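Local atomic coordinates of CalS13 (Micromonospora echinospora, PDB entry 4ZAS), a protein that probably acts as a pyridoxal phosphate-dependent sugar aminotransferase of the DegT/DnrJ/EryC1 family and binds dTDP-4-keto-6-deoxyglucose. Residues 112-117 / 370-375; 119-124 / 128-133. One frame throughout, in Å; residues are numbered along the deposited sequence.

Interaction 1: 112-117 / 370-375. With T46 (dTDP-4-keto-6-deoxyglucose), chain H.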
# COMPACT_ATOMS: atom_id res chain seq x y z
N THR A 112 20.27 9.49 -1.10
CA THR A 112 20.62 10.41 -0.04
C THR A 112 19.98 10.00 1.27
O THR A 112 18.86 9.52 1.29
CB THR A 112 20.22 11.84 -0.37
OG1 THR A 112 20.31 12.63 0.83
CG2 THR A 112 18.80 11.87 -0.87
N PRO A 113 20.72 10.15 2.38
CA PRO A 113 20.19 9.81 3.70
C PRO A 113 19.40 10.95 4.34
O PRO A 113 18.67 10.71 5.31
CB PRO A 113 21.46 9.48 4.51
CG PRO A 113 22.52 10.17 3.84
CD PRO A 113 22.18 10.35 2.40
N LEU A 114 19.53 12.16 3.79
CA LEU A 114 18.76 13.30 4.29
C LEU A 114 17.42 13.36 3.57
O LEU A 114 17.26 14.02 2.54
CB LEU A 114 19.55 14.61 4.10
CG LEU A 114 18.90 15.88 4.64
CD1 LEU A 114 18.41 15.62 6.02
CD2 LEU A 114 19.91 17.02 4.67
N THR A 115 16.46 12.67 4.16
CA THR A 115 15.15 12.51 3.54
C THR A 115 14.27 11.71 4.47
O THR A 115 14.73 11.24 5.51
CB THR A 115 15.27 11.79 2.15
OG1 THR A 115 13.98 11.73 1.50
CG2 THR A 115 15.83 10.39 2.32
N PHE A 116 13.00 11.58 4.10
CA PHE A 116 12.08 10.69 4.80
C PHE A 116 12.47 9.25 4.53
O PHE A 116 12.89 8.92 3.41
CB PHE A 116 10.64 10.94 4.35
CG PHE A 116 9.62 10.11 5.06
CD1 PHE A 116 9.46 10.20 6.43
CD2 PHE A 116 8.79 9.24 4.34
CE1 PHE A 116 8.49 9.44 7.08
CE2 PHE A 116 7.84 8.48 4.98
CZ PHE A 116 7.68 8.59 6.35
N GLU A 117 12.34 8.38 5.54
CA GLU A 117 12.68 6.97 5.38
C GLU A 117 11.91 6.28 4.23
O GLU A 117 12.42 5.33 3.63
CB GLU A 117 12.44 6.19 6.68
CG GLU A 117 13.46 6.47 7.79
CD GLU A 117 13.14 7.68 8.68
OE1 GLU A 117 12.21 8.46 8.39
OE2 GLU A 117 13.83 7.82 9.70
N PRO A 370 30.95 13.67 5.26
CA PRO A 370 31.34 14.89 5.96
C PRO A 370 30.39 16.07 5.70
O PRO A 370 30.13 16.88 6.60
CB PRO A 370 32.75 15.17 5.42
CG PRO A 370 32.79 14.48 4.10
CD PRO A 370 31.93 13.27 4.24
N GLY A 371 29.88 16.15 4.48
CA GLY A 371 28.94 17.20 4.16
C GLY A 371 27.68 17.08 5.01
O GLY A 371 27.21 18.07 5.56
N LEU A 372 27.16 15.86 5.13
CA LEU A 372 25.96 15.63 5.94
C LEU A 372 26.28 15.90 7.39
O LEU A 372 25.49 16.53 8.09
CB LEU A 372 25.40 14.21 5.75
CG LEU A 372 24.14 13.89 6.58
CD1 LEU A 372 22.97 14.82 6.29
CD2 LEU A 372 23.72 12.45 6.30
N ASP A 373 27.45 15.46 7.83
CA ASP A 373 27.92 15.72 9.19
C ASP A 373 27.90 17.23 9.49
O ASP A 373 27.57 17.65 10.59
CB ASP A 373 29.33 15.15 9.37
CG ASP A 373 29.35 13.62 9.41
OD1 ASP A 373 28.29 12.99 9.64
OD2 ASP A 373 30.42 13.02 9.17
N ARG A 374 28.23 18.03 8.48
CA ARG A 374 28.35 19.47 8.64
C ARG A 374 26.98 20.18 8.82
O ARG A 374 26.94 21.29 9.36
CB ARG A 374 29.11 20.06 7.45
CG ARG A 374 29.80 21.37 7.75
CD ARG A 374 30.68 21.11 8.97
NE ARG A 374 31.48 22.24 9.42
CZ ARG A 374 31.92 22.36 10.67
NH1 ARG A 374 31.61 21.42 11.56
NH2 ARG A 374 32.66 23.40 11.05
N VAL A 375 25.88 19.54 8.40
CA VAL A 375 24.55 20.17 8.56
C VAL A 375 23.53 19.42 9.45
O VAL A 375 22.54 20.02 9.88
CB VAL A 375 23.89 20.42 7.19
CG1 VAL A 375 24.71 21.37 6.38
CG2 VAL A 375 23.66 19.13 6.45
C4 T46 H . 6.54 12.19 6.01
C5 T46 H . 7.10 13.32 6.93
C6 T46 H . 8.11 14.09 6.13
C21 T46 H . -2.28 16.99 10.66
O21 T46 H . -2.71 18.02 11.09
N31 T46 H . -3.14 15.94 9.96
C41 T46 H . -2.59 14.70 9.44
O41 T46 H . -3.30 13.92 8.91
C51 T46 H . -1.16 14.40 9.57
C5A T46 H . -0.61 13.07 9.00
C61 T46 H . -0.27 15.38 10.23
N11 T46 H . -0.81 16.64 10.76
C1, T46 H . 0.03 17.66 11.44
C2, T46 H . 0.40 17.18 12.65
C3, T46 H . 2.01 17.49 12.84
O3, T46 H . 2.12 18.71 13.65
O4, T46 H . 1.28 18.02 10.67
C4, T46 H . 2.51 17.68 11.68
C5, T46 H . 3.28 16.44 11.19
O5, T46 H . 2.46 15.28 11.42
P T46 H . 3.22 13.82 11.60
O1P T46 H . 3.23 13.43 13.07
O2P T46 H . 2.50 12.79 10.77
OPP T46 H . 4.78 14.01 11.01
P2 T46 H . 5.82 12.79 10.49
O4P T46 H . 7.28 13.19 10.73
O3P T46 H . 5.49 11.52 11.25
O1 T46 H . 5.62 12.46 8.89
C1 T46 H . 5.00 13.39 8.08
C2 T46 H . 4.27 12.56 7.07
O2 T46 H . 3.22 11.81 7.77
C3 T46 H . 5.23 11.60 6.49
O3 T46 H . 4.60 10.86 5.41
O4 T46 H . 7.11 11.82 5.06
O5 T46 H . 6.06 14.20 7.45
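Leu114 and Leu372 bring the two backbones nearest, with 7.7 Å between their CA atoms. Segment 112-117 is an irregular loop. Thr112 OG1 accepts a hydrogen bond from Leu114 N, 3.1 Å, which makes an ST turn, and Leu114 is the centre of an inverse gamma turn. Segment 370-375 is helical.

The contact is small and apolar, and Leu372 carries the helix side of it. With CG anti to the backbone N (chi1 180°), the side chain extends to the loop, and its two methyls meet different residues there. CD2 meets the ring of Pro113, 3.6 Å from Pro113 CG; the two side chains run past each other in opposite directions. CD1 packs against Leu114, 4.1 Å from Leu114 CB and equally near Leu114 CD2.

Farther along the loop, Phe116 lines the sugar nucleotide pocket. The keto oxygen O4 of dTDP-4-keto-6-deoxyglucose sits over the centre of one ring face, 2.9 Å above the plane. Trp248 of the second subunit also meets the Phe116 ring, with the planes about 50° apart. Replacing Phe116 by an alanine would probably leave the keto group of the sugar without the flat surface it rests on and take a ring away from beside Trp248 of the second subunit.

The loop leads from strand 108-111 to helix 121-125, and strand 155-161 packs on Thr112 and Thr115. Asp134, just beyond strand 129-132, accepts from Gly371 N and Leu372 N and so ties helix 370-375 to the edge of the large mixed sheet.

Interaction 2: 119-124 / 128-133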
# COMPACT_ATOMS: atom_id res chain seq x y z
N THR A 119 11.67 7.17 1.41
CA THR A 119 12.52 7.26 0.24
C THR A 119 13.39 6.03 0.09
O THR A 119 13.56 5.52 -1.00
CB THR A 119 13.40 8.51 0.30
OG1 THR A 119 12.57 9.68 0.34
CG2 THR A 119 14.34 8.59 -0.91
N ASN A 120 13.90 5.52 1.20
CA ASN A 120 14.99 4.56 1.11
C ASN A 120 14.62 3.10 1.41
O ASN A 120 15.20 2.17 0.85
CB ASN A 120 16.12 5.00 2.04
CG ASN A 120 16.78 6.28 1.59
OD1 ASN A 120 17.05 6.46 0.40
ND2 ASN A 120 17.06 7.18 2.53
N TRP A 121 13.64 2.87 2.28
CA TRP A 121 13.29 1.49 2.60
C TRP A 121 12.78 0.70 1.39
O TRP A 121 13.01 -0.50 1.34
CB TRP A 121 12.27 1.43 3.73
CG TRP A 121 12.72 1.94 5.11
CD1 TRP A 121 11.91 2.14 6.19
CD2 TRP A 121 14.05 2.31 5.55
NE1 TRP A 121 12.63 2.59 7.26
CE2 TRP A 121 13.95 2.71 6.90
CE3 TRP A 121 15.31 2.34 4.94
CZ2 TRP A 121 15.05 3.13 7.65
CZ3 TRP A 121 16.41 2.76 5.69
CH2 TRP A 121 16.27 3.15 7.02
N PRO A 122 12.10 1.36 0.43
CA PRO A 122 11.78 0.64 -0.82
C PRO A 122 13.01 0.10 -1.54
O PRO A 122 12.87 -0.87 -2.29
CB PRO A 122 11.10 1.70 -1.67
CG PRO A 122 10.41 2.55 -0.69
CD PRO A 122 11.32 2.61 0.53
N ILE A 123 14.18 0.69 -1.31
CA ILE A 123 15.38 0.10 -1.87
C ILE A 123 15.53 -1.29 -1.28
O ILE A 123 15.76 -2.25 -2.01
CB ILE A 123 16.63 0.94 -1.61
CG1 ILE A 123 16.52 2.33 -2.27
CG2 ILE A 123 17.87 0.20 -2.10
CD1 ILE A 123 17.61 3.29 -1.79
N LEU A 124 15.36 -1.40 0.03
CA LEU A 124 15.55 -2.70 0.70
C LEU A 124 14.42 -3.69 0.38
O LEU A 124 14.68 -4.89 0.21
CB LEU A 124 15.70 -2.52 2.22
CG LEU A 124 16.80 -1.54 2.70
CD1 LEU A 124 16.78 -1.36 4.22
CD2 LEU A 124 18.21 -1.90 2.22
N LEU A 128 17.62 -4.70 -2.98
CA LEU A 128 18.84 -4.04 -3.42
C LEU A 128 19.60 -3.47 -2.22
O LEU A 128 19.02 -3.23 -1.17
CB LEU A 128 18.52 -2.94 -4.42
CG LEU A 128 17.87 -3.39 -5.74
CD1 LEU A 128 17.28 -2.22 -6.48
CD2 LEU A 128 18.86 -4.15 -6.62
N ARG A 129 20.91 -3.29 -2.39
CA ARG A 129 21.78 -2.67 -1.38
C ARG A 129 21.70 -1.14 -1.45
O ARG A 129 21.63 -0.56 -2.54
CB ARG A 129 23.24 -3.07 -1.60
CG ARG A 129 23.57 -4.50 -1.25
CD ARG A 129 25.00 -4.84 -1.72
NE ARG A 129 25.38 -6.21 -1.38
CZ ARG A 129 25.00 -7.28 -2.07
NH1 ARG A 129 24.22 -7.15 -3.14
NH2 ARG A 129 25.40 -8.49 -1.69
N ILE A 130 21.72 -0.49 -0.29
CA ILE A 130 21.86 0.96 -0.19
C ILE A 130 23.34 1.39 -0.15
O ILE A 130 24.11 0.84 0.64
CB ILE A 130 21.12 1.49 1.05
CG1 ILE A 130 19.61 1.45 0.84
CG2 ILE A 130 21.59 2.90 1.39
CD1 ILE A 130 18.82 1.96 2.03
N ARG A 131 23.74 2.33 -1.01
CA ARG A 131 25.00 3.06 -0.81
C ARG A 131 24.71 4.57 -0.69
O ARG A 131 23.99 5.15 -1.50
CB ARG A 131 26.02 2.79 -1.91
CG ARG A 131 26.75 1.47 -1.76
CD ARG A 131 27.89 1.31 -2.76
NE ARG A 131 28.90 2.36 -2.70
CZ ARG A 131 29.73 2.65 -3.70
NH1 ARG A 131 29.65 1.98 -4.85
NH2 ARG A 131 30.63 3.62 -3.56
N TRP A 132 25.19 5.16 0.39
CA TRP A 132 24.87 6.55 0.68
C TRP A 132 25.73 7.51 -0.11
O TRP A 132 26.96 7.37 -0.20
CB TRP A 132 25.03 6.85 2.16
CG TRP A 132 24.10 6.03 3.07
CD1 TRP A 132 24.49 5.17 4.07
CD2 TRP A 132 22.66 6.02 3.06
NE1 TRP A 132 23.39 4.63 4.67
CE2 TRP A 132 22.25 5.14 4.09
CE3 TRP A 132 21.69 6.68 2.31
CZ2 TRP A 132 20.91 4.90 4.38
CZ3 TRP A 132 20.34 6.44 2.60
CH2 TRP A 132 19.97 5.55 3.61
N VAL A 133 25.09 8.51 -0.67
CA VAL A 133 25.82 9.59 -1.26
C VAL A 133 25.72 10.78 -0.31
O VAL A 133 24.68 11.00 0.32
CB VAL A 133 25.29 9.90 -2.65
CG1 VAL A 133 26.15 10.94 -3.32
CG2 VAL A 133 25.30 8.65 -3.45
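Asn120 ND2, at the edge of the Trp132 ring, is gripped by two acceptors, Asn356 OD1 and Thr112 O. On the other side of the amide, Asn120 OD1 is hydrogen-bonded to Thr111 OG1. These partners hold the amide at the rim of the Trp132 ring. ND2 lies in the plane of that ring, 3.4 Å from Trp132 CZ3, and the amide and ring planes are 77° apart. With CG of Asn120 anti to the carbonyl carbon (chi1 -67°), the amide comes to lie beside the indole.

Ile130 packs between the Trp132 ring and the helix. Its CG2 lies 3.5 Å above the plane of the Trp132 ring, over the centre of one face. Its CG1 meets Ile123 CG2 at 3.6 Å, and these two side chains cross at about a right angle. Leu124 also crosses Ile130 at about a right angle, bringing its CD2 to 3.9 Å from Ile130 CG1. The end of Ile130, CD1, comes to 3.8 Å from the backbone Asn120 O and reaches the edge of the Trp121 ring.

Strand 108-111, helix 121-125 and strand 129-132 form a beta-alpha-beta unit. The two strands are parallel neighbours, and 129-132 is the outermost strand of the mixed sheet within this chain. The short turn from the helix into this strand is closed by Leu128 N, which donates to Ile123 O at 3.2 Å with an N-H...O angle of 155°. Ile123 CG2 packs beside it, 4.0 Å from Leu128 CB.

Helix 82-94 packs on Pro122 and Ile123. The second subunit meets the residues before and after these two: Trp121 NE1 is hydrogen-bonded to Leu249 O of that subunit, and Leu124 packs on Trp267 of the same subunit.

The centres of the two interactions lie 14 Å apart. Loop 112-117 comes first along the chain. Helix 121-125 and strand 129-132 follow directly, and helix 370-375 returns much later, so interaction 2 falls wholly between the segments of interaction 1. Besides the bond from Asn120 to Thr112, the two join where Pro113 CA packs on Trp132 CZ3 at 3.5 Å and Pro113 CD approaches Val133 O. Pro113 thus lies between the edge strand of the mixed sheet and the late helix. Both interactions also touch the second subunit. Interaction 1 holds Phe116 of the sugar nucleotide pocket; interaction 2 packs against the loop that carries it.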